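Local coordinates for protein nucleoporin nup120 (Schizosaccharomyces pombe, PDB 4GQ2) that serves as a structural component of the nuclear pore complex, whose nucleoporins can also act as docking partners for transport factors, at residues L259-L264 with L324-E329; W617-K622 with F696-S701; K819-K824 with F877-E882. All coordinates share one frame; numbering follows the deposited sequence.

Contact 1 of 3, residues L259-L264 with L324-E329; sequences LKVLDL and LNVVIE
Strand 258-263, carrying L259 and V261, runs in roughly the opposite direction to strand 324-328, carrying V326; no hydrogen bond joins the segments, and their nearest alpha carbons, V261 CA and L324 CA, are 7.7 Å apart. The contact is therefore between side chains. V326 is the shared element, its two methyls serving different partners. With CG1 anti to its backbone N (chi1 176°), V326 sends that methyl to L259, where V326 CG1 lies 3.8 Å from L259 CD2; the two side chains meet at about a right angle. V326 CG2 faces V261. Their CB atoms are 5.9 Å apart, which supports the pairing, but the methyls are modelled closer than carbons can sit, so the detail is doubtful. All three side chains are buried. Each strand belongs to its own four-stranded antiparallel sheet, as expected of successive blades in the Nup120/160 beta-propeller domain. Strand 258-263 is an inner strand, hydrogen-bonded to 249-254 and 268-274, whereas 324-328 is outermost in its sheet, beside 309-317. V326 also touches I273 of the first sheet and Y313 of its own, and L324 reaches V249 and V270.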
loop_
_atom_site.group_PDB
_atom_site.type_symbol
_atom_site.label_atom_id
_atom_site.label_comp_id
_atom_site.label_asym_id
_atom_site.label_seq_id
_atom_site.Cartn_x
_atom_site.Cartn_y
_atom_site.Cartn_z
ATOM N N LEU A 259 14.067 -31.387 40.720
ATOM C CA LEU A 259 14.960 -30.825 39.711
ATOM C C LEU A 259 16.181 -31.731 39.537
ATOM O O LEU A 259 17.049 -31.790 40.410
ATOM C CB LEU A 259 15.370 -29.393 40.088
ATOM C CG LEU A 259 16.127 -28.525 39.071
ATOM C CD1 LEU A 259 15.378 -28.375 37.751
ATOM C CD2 LEU A 259 16.433 -27.156 39.663
ATOM N N LYS A 260 16.231 -32.428 38.404
ATOM C CA LYS A 260 17.244 -33.450 38.149
ATOM C C LYS A 260 18.213 -33.055 37.041
ATOM O O LYS A 260 17.817 -32.474 36.026
ATOM C CB LYS A 260 16.579 -34.777 37.766
ATOM C CG LYS A 260 15.349 -35.132 38.587
ATOM C CD LYS A 260 14.882 -36.554 38.320
ATOM C CE LYS A 260 13.706 -36.898 39.222
ATOM N NZ LYS A 260 13.294 -38.325 39.122
ATOM N N VAL A 261 19.483 -33.389 37.244
ATOM C CA VAL A 261 20.511 -33.228 36.217
ATOM C C VAL A 261 20.946 -34.603 35.717
ATOM O O VAL A 261 21.491 -35.403 36.482
ATOM C CB VAL A 261 21.740 -32.474 36.752
ATOM C CG1 VAL A 261 22.688 -32.125 35.615
ATOM C CG2 VAL A 261 21.312 -31.220 37.495
ATOM N N LEU A 262 20.691 -34.876 34.439
ATOM C CA LEU A 262 21.063 -36.149 33.829
ATOM C C LEU A 262 22.342 -36.002 33.017
ATOM O O LEU A 262 22.428 -35.149 32.129
ATOM C CB LEU A 262 19.939 -36.666 32.933
ATOM C CG LEU A 262 20.065 -38.117 32.466
ATOM C CD1 LEU A 262 19.446 -39.064 33.485
ATOM C CD2 LEU A 262 19.412 -38.298 31.104
ATOM N N ASP A 263 23.336 -36.830 33.322
ATOM C CA ASP A 263 24.593 -36.794 32.587
ATOM C C ASP A 263 24.491 -37.698 31.367
ATOM O O ASP A 263 24.436 -38.921 31.495
ATOM C CB ASP A 263 25.766 -37.207 33.476
ATOM C CG ASP A 263 27.109 -37.052 32.789
ATOM O OD1 ASP A 263 27.281 -36.111 31.986
ATOM O OD2 ASP A 263 28.003 -37.878 33.056
ATOM N N LEU A 264 24.465 -37.076 30.191
ATOM C CA LEU A 264 24.272 -37.783 28.925
ATOM C C LEU A 264 25.491 -38.593 28.475
ATOM O O LEU A 264 25.364 -39.495 27.644
ATOM C CB LEU A 264 23.871 -36.797 27.827
ATOM C CG LEU A 264 22.516 -36.110 27.975
ATOM C CD1 LEU A 264 22.539 -34.765 27.267
ATOM C CD2 LEU A 264 21.391 -36.992 27.449
ATOM N N LEU A 324 28.152 -32.686 39.181
ATOM C CA LEU A 324 27.526 -31.412 38.859
ATOM C C LEU A 324 26.621 -30.948 39.992
ATOM O O LEU A 324 25.911 -31.752 40.591
ATOM C CB LEU A 324 26.747 -31.504 37.543
ATOM C CG LEU A 324 27.589 -31.793 36.296
ATOM C CD1 LEU A 324 27.452 -33.246 35.859
ATOM C CD2 LEU A 324 27.199 -30.855 35.166
ATOM N N ASN A 325 26.666 -29.651 40.288
ATOM C CA ASN A 325 25.835 -29.064 41.331
ATOM C C ASN A 325 24.851 -28.060 40.744
ATOM O O ASN A 325 25.228 -27.215 39.928
ATOM C CB ASN A 325 26.689 -28.355 42.394
ATOM C CG ASN A 325 27.919 -29.147 42.799
ATOM O OD1 ASN A 325 27.873 -30.370 42.944
ATOM N ND2 ASN A 325 29.032 -28.443 42.997
ATOM N N VAL A 326 23.592 -28.162 41.158
ATOM C CA VAL A 326 22.597 -27.146 40.843
ATOM C C VAL A 326 22.401 -26.298 42.097
ATOM O O VAL A 326 21.660 -26.673 43.007
ATOM C CB VAL A 326 21.272 -27.766 40.338
ATOM C CG1 VAL A 326 20.221 -26.696 40.108
ATOM C CG2 VAL A 326 21.502 -28.516 39.040
ATOM N N VAL A 327 23.097 -25.166 42.148
ATOM C CA VAL A 327 23.070 -24.299 43.328
ATOM C C VAL A 327 22.173 -23.093 43.070
ATOM O O VAL A 327 22.259 -22.457 42.018
ATOM C CB VAL A 327 24.490 -23.859 43.769
ATOM C CG1 VAL A 327 24.424 -22.967 45.002
ATOM C CG2 VAL A 327 25.367 -25.072 44.063
ATOM N N ILE A 328 21.313 -22.796 44.042
ATOM C CA ILE A 328 20.298 -21.743 43.938
ATOM C C ILE A 328 20.898 -20.339 43.820
ATOM O O ILE A 328 21.965 -20.060 44.369
ATOM C CB ILE A 328 19.352 -21.754 45.162
ATOM C CG1 ILE A 328 19.303 -23.144 45.815
ATOM C CG2 ILE A 328 17.961 -21.273 44.766
ATOM C CD1 ILE A 328 19.041 -23.123 47.308
ATOM N N GLU A 329 20.200 -19.467 43.093
ATOM C CA GLU A 329 20.525 -18.040 43.036
ATOM C C GLU A 329 19.320 -17.161 43.379
ATOM O O GLU A 329 19.489 -16.045 43.866
ATOM C CB GLU A 329 21.076 -17.654 41.667
ATOM C CG GLU A 329 22.489 -18.144 41.412
ATOM C CD GLU A 329 23.162 -17.419 40.263
ATOM O OE1 GLU A 329 22.469 -17.087 39.278
ATOM O OE2 GLU A 329 24.387 -17.186 40.345
#

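Contact 2 of 3, residues W617-K622 with F696-S701; sequences WVFYDK and FIFLLS
F619 meets F698 and S701 with the rim of its ring, and this edge-on placement sets the geometry of the contact. F619 CZ lies 3.8 Å from F698 CE1, and that F698 atom sits in the plane of the F619 ring. The two ring planes are inclined by about 30°, and F698 in turn receives F619 obliquely, so the pair is neither a T-shaped nor an offset stack. Further round the same rim, F619 CD1 is 3.4 Å from S701 OG, again near the ring plane.

The helices that carry these groups, 612-624 and 672-703, cross nearly perpendicularly: the short segments make an angle of 102° between their N-to-C directions, with axes 9.6 Å apart. Their backbones are closest at Y620 and S701, whose CA atoms are 5.6 Å apart. Both segments lie in the region assigned to the Nup120 helical domain, and the contact is plain core packing within it.

At this crossing S701 points its CB towards the other helix, and S701 OG, anti to the backbone N (chi1 166°), comes within 3.1 Å of Y620 CB. There S701 OG donates a hydrogen bond to the carbonyl oxygen of L616, which satisfies a polar group buried among aromatic side chains. The nearby Y620 N is not bonded to it, because the angle is poor. The Y620 ring meets S701 O obliquely, with Y620 CD1 3.7 Å from S701 O; that carbonyl oxygen accepts a hydrogen bond from S705 OG. I596 of helix 590-605 touches both F619 and F698, while the F698 ring also meets the H585 ring.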
loop_
_atom_site.group_PDB
_atom_site.type_symbol
_atom_site.label_atom_id
_atom_site.label_comp_id
_atom_site.label_asym_id
_atom_site.label_seq_id
_atom_site.Cartn_x
_atom_site.Cartn_y
_atom_site.Cartn_z
ATOM N N TRP A 617 -5.215 31.262 6.760
ATOM C CA TRP A 617 -6.518 31.860 7.034
ATOM C C TRP A 617 -7.600 31.159 6.284
ATOM O O TRP A 617 -8.675 30.876 6.839
ATOM C CB TRP A 617 -6.510 33.345 6.692
ATOM C CG TRP A 617 -7.744 34.079 7.154
ATOM C CD1 TRP A 617 -8.018 34.557 8.437
ATOM C CD2 TRP A 617 -8.916 34.450 6.352
ATOM N NE1 TRP A 617 -9.243 35.175 8.480
ATOM C CE2 TRP A 617 -9.836 35.147 7.267
ATOM C CE3 TRP A 617 -9.287 34.281 5.023
ATOM C CZ2 TRP A 617 -11.062 35.643 6.841
ATOM C CZ3 TRP A 617 -10.529 34.784 4.608
ATOM C CH2 TRP A 617 -11.391 35.450 5.496
ATOM N N VAL A 618 -7.339 30.868 5.011
ATOM C CA VAL A 618 -8.302 30.113 4.215
ATOM C C VAL A 618 -8.478 28.737 4.858
ATOM O O VAL A 618 -9.605 28.283 5.054
ATOM C CB VAL A 618 -7.895 30.017 2.723
ATOM C CG1 VAL A 618 -8.697 28.949 1.998
ATOM C CG2 VAL A 618 -8.087 31.362 2.032
ATOM N N PHE A 619 -7.356 28.116 5.232
ATOM C CA PHE A 619 -7.356 26.787 5.832
ATOM C C PHE A 619 -8.196 26.746 7.098
ATOM O O PHE A 619 -9.025 25.854 7.270
ATOM C CB PHE A 619 -5.927 26.324 6.141
ATOM C CG PHE A 619 -5.854 24.932 6.708
ATOM C CD1 PHE A 619 -6.066 24.701 8.069
ATOM C CD2 PHE A 619 -5.596 23.850 5.883
ATOM C CE1 PHE A 619 -6.017 23.418 8.591
ATOM C CE2 PHE A 619 -5.543 22.566 6.396
ATOM C CZ PHE A 619 -5.749 22.349 7.753
ATOM N N TYR A 620 -7.964 27.713 7.984
ATOM C CA TYR A 620 -8.732 27.831 9.216
ATOM C C TYR A 620 -10.217 28.005 8.902
ATOM O O TYR A 620 -11.065 27.355 9.514
ATOM C CB TYR A 620 -8.208 29.003 10.055
ATOM C CG TYR A 620 -9.037 29.327 11.275
ATOM C CD1 TYR A 620 -8.898 28.596 12.454
ATOM C CD2 TYR A 620 -9.964 30.369 11.253
ATOM C CE1 TYR A 620 -9.664 28.889 13.576
ATOM C CE2 TYR A 620 -10.728 30.677 12.370
ATOM C CZ TYR A 620 -10.574 29.934 13.528
ATOM O OH TYR A 620 -11.334 30.235 14.637
ATOM N N ASP A 621 -10.509 28.877 7.938
ATOM C CA ASP A 621 -11.881 29.206 7.562
ATOM C C ASP A 621 -12.659 28.008 7.028
ATOM O O ASP A 621 -13.819 27.818 7.383
ATOM C CB ASP A 621 -11.910 30.334 6.530
ATOM C CG ASP A 621 -13.261 31.022 6.460
ATOM O OD1 ASP A 621 -13.517 31.910 7.303
ATOM O OD2 ASP A 621 -14.064 30.679 5.565
ATOM N N LYS A 622 -12.030 27.198 6.182
ATOM C CA LYS A 622 -12.752 26.085 5.576
ATOM C C LYS A 622 -12.768 24.815 6.430
ATOM O O LYS A 622 -13.775 24.105 6.456
ATOM C CB LYS A 622 -12.272 25.801 4.142
ATOM C CG LYS A 622 -10.773 25.618 3.981
ATOM C CD LYS A 622 -10.370 25.507 2.516
ATOM C CE LYS A 622 -8.878 25.225 2.374
ATOM N NZ LYS A 622 -8.401 25.318 0.966
ATOM N N PHE A 696 -0.490 20.149 15.097
ATOM C CA PHE A 696 0.294 21.381 15.204
ATOM C C PHE A 696 -0.092 22.384 14.118
ATOM O O PHE A 696 -0.329 23.562 14.410
ATOM C CB PHE A 696 1.800 21.084 15.167
ATOM C CG PHE A 696 2.321 20.398 16.402
ATOM C CD1 PHE A 696 2.146 20.964 17.660
ATOM C CD2 PHE A 696 3.007 19.194 16.305
ATOM C CE1 PHE A 696 2.629 20.331 18.795
ATOM C CE2 PHE A 696 3.495 18.555 17.438
ATOM C CZ PHE A 696 3.306 19.124 18.684
ATOM N N ILE A 697 -0.164 21.908 12.876
ATOM C CA ILE A 697 -0.681 22.713 11.766
ATOM C C ILE A 697 -2.050 23.292 12.115
ATOM O O ILE A 697 -2.275 24.487 11.921
ATOM C CB ILE A 697 -0.747 21.919 10.432
ATOM C CG1 ILE A 697 0.665 21.592 9.934
ATOM C CG2 ILE A 697 -1.511 22.701 9.370
ATOM C CD1 ILE A 697 0.720 20.596 8.790
ATOM N N PHE A 698 -2.951 22.466 12.650
ATOM C CA PHE A 698 -4.289 22.952 13.027
ATOM C C PHE A 698 -4.167 24.066 14.067
ATOM O O PHE A 698 -4.864 25.085 14.002
ATOM C CB PHE A 698 -5.164 21.841 13.619
ATOM C CG PHE A 698 -5.465 20.705 12.680
ATOM C CD1 PHE A 698 -5.136 20.763 11.333
ATOM C CD2 PHE A 698 -6.129 19.573 13.158
ATOM C CE1 PHE A 698 -5.418 19.695 10.490
ATOM C CE2 PHE A 698 -6.425 18.513 12.318
ATOM C CZ PHE A 698 -6.066 18.572 10.981
ATOM N N LEU A 699 -3.272 23.849 15.028
ATOM C CA LEU A 699 -3.050 24.784 16.122
ATOM C C LEU A 699 -2.514 26.126 15.617
ATOM O O LEU A 699 -3.071 27.181 15.934
ATOM C CB LEU A 699 -2.097 24.162 17.141
ATOM C CG LEU A 699 -2.202 24.573 18.608
ATOM C CD1 LEU A 699 -3.608 24.364 19.148
ATOM C CD2 LEU A 699 -1.193 23.771 19.408
ATOM N N LEU A 700 -1.458 26.074 14.810
ATOM C CA LEU A 700 -0.876 27.267 14.189
ATOM C C LEU A 700 -1.889 28.037 13.344
ATOM O O LEU A 700 -1.960 29.264 13.410
ATOM C CB LEU A 700 0.360 26.888 13.361
ATOM C CG LEU A 700 1.745 27.036 14.006
ATOM C CD1 LEU A 700 1.714 27.130 15.530
ATOM C CD2 LEU A 700 2.688 25.931 13.547
ATOM N N SER A 701 -2.688 27.303 12.575
ATOM C CA SER A 701 -3.759 27.881 11.770
ATOM C C SER A 701 -4.840 28.579 12.601
ATOM O O SER A 701 -5.394 29.593 12.177
ATOM C CB SER A 701 -4.393 26.795 10.896
ATOM O OG SER A 701 -5.623 27.236 10.353
#

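Contact 3 of 3, residues K819-K824 with F877-E882; sequences KLFLFK and FAVLRE
This is a small, partly buried apolar contact between the C-terminal end of helix 812-822, through F821 and L822, and the chain entering helix 881-889, through A878 and V879. A water bridge runs along one margin. V879 supplies the central methyl: CG1, which lies anti to the carbonyl carbon (chi1 -75°), is 3.7 Å from L822 CD1 and thus meets one branch of the leucine. V879 CG1 also approaches the F821 ring obliquely, 3.8 Å from F821 CD2. The leucine's other branch turns to the more exposed alanine, with L822 CD2 4.0 Å from A878 CB. One leucine fork therefore spans two consecutive residues of the opposing segment, whose nearest approach of alpha carbons is 7.3 Å, between L822 CA and V879 CA.

Polar links accompany the apolar ones. A single water accepts from K819 NZ at 3.1 Å and from A878 N at 3.2 Å, so it joins a lysine ammonium to a backbone amide across the gap. The next amide, V879 N, donates to E818 OE2, so two successive N-H groups are met, one by the water and one directly by E818. The F821 ring also meets Y826 edge-to-face and touches L848, I849 and K852 of helix 840-852.

Beyond L822 the helix stops in a Schellman motif. K824 is its C-prime residue, with a positive phi of 66°; Q825 N bonds to L820 O and K824 N to F821 O. This helix-ending turn lies in a region assigned to the HEAT repeats of Nup120.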
loop_
_atom_site.group_PDB
_atom_site.type_symbol
_atom_site.label_atom_id
_atom_site.label_comp_id
_atom_site.label_asym_id
_atom_site.label_seq_id
_atom_site.Cartn_x
_atom_site.Cartn_y
_atom_site.Cartn_z
ATOM N N LYS A 819 14.730 5.834 -7.759
ATOM C CA LYS A 819 15.103 4.425 -7.597
ATOM C C LYS A 819 14.026 3.480 -8.110
ATOM O O LYS A 819 14.327 2.464 -8.751
ATOM C CB LYS A 819 15.430 4.105 -6.143
ATOM C CG LYS A 819 16.796 4.588 -5.685
ATOM C CD LYS A 819 17.916 3.843 -6.400
ATOM C CE LYS A 819 19.278 4.195 -5.826
ATOM N NZ LYS A 819 19.501 5.666 -5.771
ATOM N N LEU A 820 12.771 3.818 -7.832
ATOM C CA LEU A 820 11.644 3.024 -8.323
ATOM C C LEU A 820 11.686 2.985 -9.847
ATOM O O LEU A 820 11.470 1.934 -10.459
ATOM C CB LEU A 820 10.304 3.589 -7.826
ATOM C CG LEU A 820 9.917 3.322 -6.362
ATOM C CD1 LEU A 820 8.702 4.150 -5.948
ATOM C CD2 LEU A 820 9.647 1.843 -6.137
ATOM N N PHE A 821 11.990 4.139 -10.439
ATOM C CA PHE A 821 12.080 4.268 -11.879
ATOM C C PHE A 821 13.162 3.351 -12.423
ATOM O O PHE A 821 12.892 2.539 -13.308
ATOM C CB PHE A 821 12.324 5.722 -12.297
ATOM C CG PHE A 821 12.238 5.934 -13.778
ATOM C CD1 PHE A 821 11.002 6.124 -14.393
ATOM C CD2 PHE A 821 13.390 5.915 -14.569
ATOM C CE1 PHE A 821 10.914 6.309 -15.765
ATOM C CE2 PHE A 821 13.305 6.096 -15.944
ATOM C CZ PHE A 821 12.065 6.294 -16.542
ATOM N N LEU A 822 14.369 3.461 -11.872
ATOM C CA LEU A 822 15.483 2.567 -12.228
ATOM C C LEU A 822 15.105 1.090 -12.167
ATOM O O LEU A 822 15.651 0.282 -12.916
ATOM C CB LEU A 822 16.688 2.823 -11.313
ATOM C CG LEU A 822 17.847 3.743 -11.718
ATOM C CD1 LEU A 822 17.664 4.471 -13.048
ATOM C CD2 LEU A 822 18.132 4.725 -10.588
ATOM N N PHE A 823 14.183 0.739 -11.272
ATOM C CA PHE A 823 13.726 -0.649 -11.139
ATOM C C PHE A 823 12.442 -0.897 -11.920
ATOM O O PHE A 823 11.784 -1.925 -11.747
ATOM C CB PHE A 823 13.595 -1.059 -9.668
ATOM C CG PHE A 823 14.898 -1.497 -9.054
ATOM C CD1 PHE A 823 15.865 -0.560 -8.697
ATOM C CD2 PHE A 823 15.166 -2.848 -8.850
ATOM C CE1 PHE A 823 17.079 -0.960 -8.147
ATOM C CE2 PHE A 823 16.377 -3.256 -8.306
ATOM C CZ PHE A 823 17.334 -2.310 -7.947
ATOM N N LYS A 824 12.109 0.051 -12.796
ATOM C CA LYS A 824 11.049 -0.128 -13.797
ATOM C C LYS A 824 9.676 -0.266 -13.149
ATOM O O LYS A 824 8.770 -0.887 -13.706
ATOM C CB LYS A 824 11.371 -1.307 -14.732
ATOM C CG LYS A 824 12.758 -1.211 -15.356
ATOM C CD LYS A 824 12.998 -2.256 -16.432
ATOM C CE LYS A 824 14.278 -1.944 -17.199
ATOM N NZ LYS A 824 14.444 -2.777 -18.425
ATOM N N PHE A 877 22.285 10.390 -9.052
ATOM C CA PHE A 877 21.142 9.909 -9.818
ATOM C C PHE A 877 21.562 9.260 -11.120
ATOM O O PHE A 877 21.998 9.935 -12.050
ATOM C CB PHE A 877 20.163 11.046 -10.112
ATOM C CG PHE A 877 19.710 11.793 -8.892
ATOM C CD1 PHE A 877 18.732 11.264 -8.057
ATOM C CD2 PHE A 877 20.252 13.035 -8.582
ATOM C CE1 PHE A 877 18.307 11.956 -6.930
ATOM C CE2 PHE A 877 19.824 13.739 -7.464
ATOM C CZ PHE A 877 18.849 13.198 -6.639
ATOM N N ALA A 878 21.396 7.946 -11.186
ATOM C CA ALA A 878 21.746 7.176 -12.373
ATOM C C ALA A 878 20.879 7.492 -13.599
ATOM O O ALA A 878 21.255 7.128 -14.710
ATOM C CB ALA A 878 21.702 5.689 -12.063
ATOM N N VAL A 879 19.729 8.148 -13.411
ATOM C CA VAL A 879 18.916 8.573 -14.569
ATOM C C VAL A 879 19.635 9.643 -15.392
ATOM O O VAL A 879 19.284 9.878 -16.537
ATOM C CB VAL A 879 17.496 9.093 -14.200
ATOM C CG1 VAL A 879 16.573 7.949 -13.827
ATOM C CG2 VAL A 879 17.544 10.148 -13.099
ATOM N N LEU A 880 20.642 10.283 -14.797
ATOM C CA LEU A 880 21.394 11.351 -15.457
ATOM C C LEU A 880 22.539 10.837 -16.334
ATOM O O LEU A 880 23.168 11.621 -17.043
ATOM C CB LEU A 880 21.928 12.356 -14.430
ATOM C CG LEU A 880 20.933 13.102 -13.534
ATOM C CD1 LEU A 880 21.637 14.195 -12.744
ATOM C CD2 LEU A 880 19.797 13.700 -14.345
ATOM N N ARG A 881 22.798 9.529 -16.299
ATOM C CA ARG A 881 23.944 8.957 -17.018
ATOM C C ARG A 881 23.959 9.262 -18.520
ATOM O O ARG A 881 24.982 9.707 -19.041
ATOM C CB ARG A 881 24.131 7.451 -16.736
ATOM C CG ARG A 881 23.018 6.538 -17.234
ATOM C CD ARG A 881 23.453 5.079 -17.257
ATOM N NE ARG A 881 24.198 4.746 -18.470
ATOM C CZ ARG A 881 23.641 4.359 -19.617
ATOM N NH1 ARG A 881 22.320 4.247 -19.724
ATOM N NH2 ARG A 881 24.405 4.080 -20.664
ATOM N N GLU A 882 22.833 9.052 -19.201
ATOM C CA GLU A 882 22.764 9.280 -20.649
ATOM C C GLU A 882 23.057 10.735 -21.023
ATOM O O GLU A 882 23.761 11.001 -21.994
ATOM C CB GLU A 882 21.417 8.832 -21.225
ATOM C CG GLU A 882 21.247 7.319 -21.285
ATOM C CD GLU A 882 19.891 6.879 -21.821
ATOM O OE1 GLU A 882 18.905 7.642 -21.719
ATOM O OE2 GLU A 882 19.807 5.753 -22.348
HETATM O O HOH W 1 20.399 6.376 -8.620
#

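The three contacts follow one another along the chain, each closing before the next opens, and none touches another. Contact 1, in the beta-propeller domain, lies on the opposite side of the chain's centre from the other two: its centre is 69 Å from that of contact 2 and 63 Å from that of contact 3, with nearest atoms about 46 and 48 Å apart. Contacts 2 and 3, in the helical domain and the HEAT-repeat region, are closer, with centres 39 Å apart and nearest atoms about 23 Å apart. No direct hydrogen bond joins the two segments of any of the three; contact 3 alone adds a bridging water. Together they sample sheet-to-sheet, helix-to-helix and helix-end packing in a scaffold protein.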